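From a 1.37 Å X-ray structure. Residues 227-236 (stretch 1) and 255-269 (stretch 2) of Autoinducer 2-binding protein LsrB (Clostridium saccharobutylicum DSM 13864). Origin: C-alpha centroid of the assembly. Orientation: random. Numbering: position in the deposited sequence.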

# COMPACT_ATOMS: atom_id res chain seq x y z
N ALA A 227 -2.41 7.23 -7.77
CA ALA A 227 -3.46 8.25 -7.67
C ALA A 227 -2.96 9.53 -7.03
O ALA A 227 -3.37 10.62 -7.44
CB ALA A 227 -4.62 7.71 -6.85
N LEU A 228 -2.11 9.44 -5.99
CA LEU A 228 -1.68 10.66 -5.30
C LEU A 228 -0.87 11.59 -6.21
O LEU A 228 -1.25 12.76 -6.35
CB LEU A 228 -0.96 10.30 -4.00
CG LEU A 228 -0.43 11.55 -3.27
CD1 LEU A 228 -1.56 12.58 -2.95
CD2 LEU A 228 0.29 11.17 -1.99
N PRO A 229 0.22 11.15 -6.85
CA PRO A 229 0.92 12.08 -7.75
C PRO A 229 0.08 12.45 -8.96
O PRO A 229 0.17 13.59 -9.44
CB PRO A 229 2.21 11.34 -8.13
CG PRO A 229 1.89 9.85 -7.84
CD PRO A 229 0.97 9.89 -6.63
N GLY A 230 -0.78 11.55 -9.44
CA GLY A 230 -1.63 11.93 -10.56
C GLY A 230 -2.62 13.01 -10.17
O GLY A 230 -2.89 13.93 -10.95
N GLN A 231 -3.18 12.92 -8.95
CA GLN A 231 -4.13 13.93 -8.50
C GLN A 231 -3.42 15.27 -8.28
O GLN A 231 -3.98 16.33 -8.58
CB GLN A 231 -4.75 13.47 -7.20
CG GLN A 231 -5.92 14.38 -6.76
CD GLN A 231 -7.05 14.31 -7.76
OE1 GLN A 231 -7.70 13.26 -7.89
NE2 GLN A 231 -7.32 15.42 -8.46
N ALA A 232 -2.20 15.23 -7.74
CA ALA A 232 -1.45 16.47 -7.59
C ALA A 232 -1.17 17.09 -8.96
O ALA A 232 -1.33 18.31 -9.16
CB ALA A 232 -0.15 16.22 -6.85
N GLN A 233 -0.78 16.27 -9.94
CA GLN A 233 -0.54 16.80 -11.28
C GLN A 233 -1.82 17.39 -11.87
O GLN A 233 -1.81 18.45 -12.51
CB GLN A 233 -0.02 15.67 -12.17
CG GLN A 233 0.30 16.17 -13.57
CD GLN A 233 1.50 17.10 -13.60
OE1 GLN A 233 2.52 16.83 -12.92
NE2 GLN A 233 1.41 18.19 -14.36
N ALA A 234 -2.96 16.72 -11.64
CA ALA A 234 -4.23 17.25 -12.13
C ALA A 234 -4.53 18.62 -11.53
O ALA A 234 -4.99 19.53 -12.22
CB ALA A 234 -5.36 16.28 -11.80
N ALA A 235 -4.27 18.77 -10.23
CA ALA A 235 -4.50 20.05 -9.57
C ALA A 235 -3.60 21.11 -10.17
O ALA A 235 -4.04 22.22 -10.49
CB ALA A 235 -4.27 19.89 -8.07
N GLN A 236 -2.32 20.78 -10.35
CA GLN A 236 -1.40 21.73 -10.95
C GLN A 236 -1.82 22.09 -12.38
O GLN A 236 -1.79 23.27 -12.78
CB GLN A 236 -0.00 21.13 -10.91
CG GLN A 236 1.05 22.11 -11.32
CD GLN A 236 2.39 21.44 -11.32
OE1 GLN A 236 2.95 21.22 -10.27
NE2 GLN A 236 2.87 21.03 -12.49
N SER A 255 8.72 10.88 -4.87
CA SER A 255 7.79 11.11 -5.96
C SER A 255 6.93 12.34 -5.73
O SER A 255 6.30 12.83 -6.68
CB SER A 255 6.90 9.88 -6.21
OG SER A 255 5.97 9.72 -5.15
N MET A 256 6.86 12.86 -4.49
CA MET A 256 5.99 13.98 -4.17
C MET A 256 6.72 15.26 -3.82
O MET A 256 6.06 16.29 -3.64
CB MET A 256 5.05 13.64 -3.00
CG MET A 256 4.16 12.42 -3.24
SD MET A 256 3.06 12.62 -4.67
CE MET A 256 2.08 14.05 -4.15
N LYS A 257 8.05 15.23 -3.70
CA LYS A 257 8.76 16.41 -3.19
C LYS A 257 8.50 17.63 -4.06
O LYS A 257 8.30 18.74 -3.54
CB LYS A 257 10.25 16.14 -3.07
CG LYS A 257 10.60 15.23 -1.90
CD LYS A 257 12.06 14.91 -1.94
CE LYS A 257 12.46 13.95 -0.84
NZ LYS A 257 13.90 13.56 -0.97
N GLN A 258 8.54 17.47 -5.39
CA GLN A 258 8.37 18.63 -6.25
C GLN A 258 6.97 19.23 -6.12
O GLN A 258 6.81 20.45 -6.07
CB GLN A 258 8.69 18.30 -7.71
CG GLN A 258 8.79 19.56 -8.56
CD GLN A 258 9.94 20.42 -8.08
OE1 GLN A 258 9.74 21.55 -7.62
NE2 GLN A 258 11.16 19.90 -8.21
N TYR A 259 5.95 18.37 -6.06
CA TYR A 259 4.59 18.87 -5.84
C TYR A 259 4.50 19.63 -4.54
O TYR A 259 3.80 20.65 -4.45
CB TYR A 259 3.57 17.72 -5.83
CG TYR A 259 3.40 17.04 -7.18
CD1 TYR A 259 3.00 17.76 -8.30
CD2 TYR A 259 3.66 15.66 -7.34
CE1 TYR A 259 2.88 17.16 -9.54
CE2 TYR A 259 3.52 15.03 -8.58
CZ TYR A 259 3.14 15.79 -9.68
OH TYR A 259 3.04 15.16 -10.89
N CYS A 260 5.17 19.14 -3.50
CA CYS A 260 5.11 19.83 -2.22
C CYS A 260 5.87 21.15 -2.27
O CYS A 260 5.37 22.19 -1.80
CB CYS A 260 5.61 18.86 -1.13
SG CYS A 260 5.45 19.52 0.53
N ASN A 261 7.05 21.15 -2.91
CA ASN A 261 7.82 22.40 -3.06
C ASN A 261 7.07 23.42 -3.90
O ASN A 261 7.22 24.64 -3.70
CB ASN A 261 9.19 22.12 -3.69
CG ASN A 261 10.16 21.51 -2.70
OD1 ASN A 261 10.15 21.85 -1.52
ND2 ASN A 261 11.02 20.61 -3.17
N ASP A 262 6.25 22.96 -4.84
CA ASP A 262 5.46 23.86 -5.68
C ASP A 262 4.14 24.25 -5.04
O ASP A 262 3.33 24.92 -5.69
CB ASP A 262 5.18 23.21 -7.04
CG ASP A 262 6.43 23.11 -7.90
OD1 ASP A 262 7.41 23.79 -7.54
OD2 ASP A 262 6.43 22.37 -8.92
N GLY A 263 3.90 23.82 -3.80
CA GLY A 263 2.72 24.24 -3.06
C GLY A 263 1.45 23.55 -3.46
O GLY A 263 0.36 24.04 -3.15
N ILE A 264 1.53 22.40 -4.14
CA ILE A 264 0.33 21.75 -4.62
C ILE A 264 -0.36 20.99 -3.50
O ILE A 264 -1.59 20.87 -3.51
CB ILE A 264 0.64 20.81 -5.82
CG1 ILE A 264 1.40 21.55 -6.91
CG2 ILE A 264 -0.65 20.17 -6.35
CD1 ILE A 264 0.66 22.77 -7.42
N LEU A 265 0.41 20.41 -2.57
CA LEU A 265 -0.17 19.75 -1.41
C LEU A 265 0.74 19.98 -0.21
O LEU A 265 1.94 20.18 -0.35
CB LEU A 265 -0.42 18.23 -1.61
CG LEU A 265 0.77 17.28 -1.42
CD1 LEU A 265 0.29 15.82 -1.39
CD2 LEU A 265 1.79 17.44 -2.54
N THR A 266 0.15 19.86 0.97
CA THR A 266 0.87 20.11 2.20
C THR A 266 1.43 18.84 2.82
O THR A 266 2.50 18.89 3.44
CB THR A 266 -0.11 20.75 3.22
OG1 THR A 266 -0.67 21.94 2.64
CG2 THR A 266 0.60 21.09 4.52
N ARG A 267 0.74 17.71 2.71
CA ARG A 267 0.99 16.61 3.62
C ARG A 267 0.51 15.32 2.97
O ARG A 267 -0.56 15.28 2.37
CB ARG A 267 0.21 16.87 4.92
CG ARG A 267 0.26 15.74 5.95
CD ARG A 267 -0.53 16.15 7.20
NE ARG A 267 0.15 17.15 8.02
CZ ARG A 267 -0.12 18.46 8.02
NH1 ARG A 267 -1.04 18.96 7.19
NH2 ARG A 267 0.55 19.27 8.84
N TRP A 268 1.30 14.26 3.13
CA TRP A 268 0.91 12.91 2.69
C TRP A 268 1.70 11.95 3.56
O TRP A 268 2.50 12.38 4.39
CB TRP A 268 1.20 12.72 1.18
CG TRP A 268 2.65 12.56 0.85
CD1 TRP A 268 3.28 11.39 0.54
CD2 TRP A 268 3.64 13.59 0.77
NE1 TRP A 268 4.60 11.62 0.30
CE2 TRP A 268 4.87 12.96 0.45
CE3 TRP A 268 3.62 14.99 0.98
CZ2 TRP A 268 6.06 13.67 0.33
CZ3 TRP A 268 4.83 15.69 0.84
CH2 TRP A 268 6.02 15.03 0.52
N GLY A 269 1.47 10.65 3.39
CA GLY A 269 2.14 9.68 4.24
C GLY A 269 2.66 8.46 3.51
O GLY A 269 2.35 8.21 2.33
O HOH W 1 5.06 20.26 -9.13

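Helix 227-236 packs against residues 256-268, which include the short helix 257-261, burying 526 Å² in all; the two helix axes cross at 35° and approach to 10.5 Å. The main bump is Tyr259, whose side chain fills a hollow on the first helix formed by Pro229, Ala232, Gln233 and Gln236. Ala232 makes the floor: its methyl lies over one face of the ring, with Ala232 CB 3.8 Å from the centroid of the Tyr259 ring and 16° off the normal, a CH-pi contact that a side chain as short as alanine allows at this close range. Pro229 adds an apolar wall, its CB 3.9 Å from Tyr259 CE2. At the ring edge, Tyr259 OH donates a hydrogen bond to Gln233 OE1 (2.7 Å), so the hydroxyl is satisfied while one face of the Tyr259 ring rests on the methyl of Ala232. Gln236, extended with chi1 and chi2 both t, reaches the same edge. Its OE1 lies 3.9 Å from Asp262 OD2, and water 1 joins the two, donating to Gln236 OE1 (2.6 Å) and to Asp262 OD2 (2.5 Å).

The Schellman turn at Gly263, where positive phi favours glycine, ends the helix and leads into Ile264. This second bump points toward the first helix and sets its CG2 4.0 Å from both Ala232 CB and Ala235 CB; the small alanines leave room for the branched chain, and CG2 also comes within 3.4 Å of Ala232 O.

Toward the start of the first helix, Leu228 is the bump. Its CG meets Met256 CE at 3.7 Å, its CD1 meets Leu265 CD1 at 4.0 Å, and its CD2 meets Trp268 CB at 3.6 Å, a buried apolar cluster. Met256, with all three chi angles m, curls its end nearer the helix, placing SD 3.8 Å from Pro229 CB and CE 4.1 Å from Ala232 CB.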